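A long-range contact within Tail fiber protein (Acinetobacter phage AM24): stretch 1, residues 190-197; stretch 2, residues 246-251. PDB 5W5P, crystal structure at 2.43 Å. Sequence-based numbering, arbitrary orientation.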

# COMPACT_ATOMS: atom_id res chain seq x y z
N LEU A 190 37.50 12.89 3.05
CA LEU A 190 36.74 14.12 3.25
C LEU A 190 35.40 13.80 3.90
O LEU A 190 34.35 14.28 3.49
N GLU A 191 35.45 12.98 4.95
CA GLU A 191 34.23 12.42 5.52
C GLU A 191 33.34 13.50 6.13
O GLU A 191 32.11 13.36 6.13
N THR A 192 33.93 14.59 6.61
CA THR A 192 33.18 15.67 7.25
C THR A 192 32.86 16.81 6.28
O THR A 192 32.58 17.93 6.73
N SER A 193 32.88 16.55 4.98
CA SER A 193 32.69 17.61 4.00
C SER A 193 31.23 18.05 3.95
O SER A 193 30.31 17.23 4.06
N THR A 194 31.01 19.36 3.79
CA THR A 194 29.66 19.85 3.59
C THR A 194 29.18 19.68 2.15
O THR A 194 28.03 20.00 1.86
N ASP A 195 30.02 19.15 1.27
CA ASP A 195 29.61 18.93 -0.11
C ASP A 195 28.86 17.61 -0.24
O ASP A 195 28.99 16.71 0.60
N ASP A 196 28.07 17.50 -1.31
CA ASP A 196 27.24 16.32 -1.54
C ASP A 196 28.05 15.24 -2.26
O ASP A 196 27.83 14.91 -3.42
N LEU A 197 29.00 14.68 -1.51
CA LEU A 197 29.92 13.67 -2.05
C LEU A 197 29.27 12.29 -1.98
O LEU A 197 29.72 11.38 -1.28
N THR A 246 24.87 11.65 9.93
CA THR A 246 25.05 12.72 10.90
C THR A 246 25.83 13.91 10.35
O THR A 246 26.24 14.77 11.14
N GLN A 247 26.05 14.00 9.04
CA GLN A 247 26.90 15.05 8.50
C GLN A 247 26.07 16.14 7.85
O GLN A 247 25.42 15.88 6.82
N PRO A 248 26.05 17.36 8.40
CA PRO A 248 25.32 18.45 7.74
C PRO A 248 25.92 18.77 6.38
O PRO A 248 27.14 18.81 6.22
N ARG A 249 25.05 18.99 5.40
CA ARG A 249 25.49 19.31 4.05
C ARG A 249 24.33 19.92 3.29
O ARG A 249 23.16 19.76 3.66
N ARG A 250 24.67 20.63 2.22
CA ARG A 250 23.70 21.29 1.33
C ARG A 250 22.87 22.26 2.17
O ARG A 250 23.45 23.08 2.90
N ASN A 251 21.54 22.21 2.10
CA ASN A 251 20.66 23.13 2.82
C ASN A 251 20.30 22.65 4.21
O ASN A 251 19.40 23.23 4.84

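The two loop segments meet through a modest, largely polar contact that buries 360 Å² in total, and its clearest feature is the carboxylate of Asp196 set between two arginines. The CA-to-CB bond of Asp196 points sideways, but with chi1 at -147°, between the m and t wells, the carboxylate comes nearer to the other stretch. Asp196 OD2 accepts a weak hydrogen bond from Arg250 NE at 3.4 Å, part of a salt bridge, while Asp196 OD1 forms a longer salt bridge with Arg249 NE at 3.7 Å. Each oxygen lies at the edge of its guanidinium, near the plane. Arg249 is p at chi1 and t at chi2 and chi3, an extended chain whose NH1 turns back to donate to its own stretch, at Gln247 O (2.9 Å). Arg250 instead bends, with chi1 m, chi2 at -114° and chi3 m, which brings its end closer to Asp196.

The carbonyl of Thr194 makes further contacts: Arg250 N donates a weak hydrogen bond to Thr194 O (3.4 Å), and that oxygen also lies 3.2 Å from Arg249 CB. Farther along, Gln247 points toward stretch 1. The m chi1 of Gln247 sets its CG 3.7 Å from Glu191 O; m at chi2 and chi3 at -36° then leave Gln247 OE1 3.5 Å from Thr192 CA. Ser193 points away; its t rotamer lets OG accept from Asp195 N (2.9 Å), bracing the loop locally.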

# COMPACT_ATOMS: atom_id res chain seq x y z
CB LEU A 190 36.52 14.86 1.94
CG LEU A 190 37.75 15.10 1.06
CD1 LEU A 190 37.37 15.05 -0.41
CD2 LEU A 190 38.39 16.43 1.43
CB GLU A 191 34.59 11.36 6.56
CG GLU A 191 35.16 10.08 5.96
CD GLU A 191 36.68 10.09 5.80
OE1 GLU A 191 37.29 11.18 5.90
OE2 GLU A 191 37.26 9.01 5.57
CB THR A 192 33.96 16.21 8.45
OG1 THR A 192 35.32 16.44 8.07
CG2 THR A 192 33.92 15.21 9.60
CB SER A 193 33.13 17.15 2.62
OG SER A 193 32.72 18.08 1.62
CB THR A 194 29.55 21.32 4.00
OG1 THR A 194 30.38 22.13 3.15
CG2 THR A 194 29.98 21.50 5.45
CB ASP A 195 30.82 18.96 -1.05
CG ASP A 195 31.33 20.36 -1.28
OD1 ASP A 195 30.52 21.31 -1.21
OD2 ASP A 195 32.54 20.52 -1.55
CB ASP A 196 25.99 16.70 -2.32
CG ASP A 196 24.79 15.85 -1.94
OD1 ASP A 196 24.92 15.04 -1.00
OD2 ASP A 196 23.72 15.98 -2.59
CB LEU A 197 31.24 13.71 -1.30
CG LEU A 197 31.84 15.10 -1.09
CD1 LEU A 197 33.16 15.01 -0.34
CD2 LEU A 197 32.02 15.81 -2.42
CB THR A 246 25.77 12.21 12.17
OG1 THR A 246 27.17 12.06 11.90
CG2 THR A 246 25.19 10.89 12.64
CB GLN A 247 27.90 14.47 7.49
CG GLN A 247 29.03 13.67 8.11
CD GLN A 247 29.86 14.49 9.09
OE1 GLN A 247 30.08 15.69 8.89
NE2 GLN A 247 30.33 13.84 10.15
CB PRO A 248 25.48 19.63 8.71
CG PRO A 248 25.92 19.01 10.01
CD PRO A 248 26.70 17.80 9.64
CB ARG A 249 26.01 18.07 3.33
CG ARG A 249 24.95 17.04 3.04
CD ARG A 249 25.55 15.66 2.91
NE ARG A 249 24.52 14.66 2.65
CZ ARG A 249 23.87 13.99 3.59
NH1 ARG A 249 24.14 14.21 4.87
NH2 ARG A 249 22.94 13.10 3.24
CB ARG A 250 22.91 20.23 0.57
CG ARG A 250 23.71 19.57 -0.52
CD ARG A 250 23.14 19.89 -1.88
NE ARG A 250 22.08 18.97 -2.25
CZ ARG A 250 20.84 19.34 -2.58
NH1 ARG A 250 20.52 20.62 -2.58
NH2 ARG A 250 19.94 18.43 -2.91
CB ASN A 251 19.37 23.36 2.02
CG ASN A 251 19.62 23.55 0.54
OD1 ASN A 251 20.23 24.53 0.12
ND2 ASN A 251 19.12 22.61 -0.27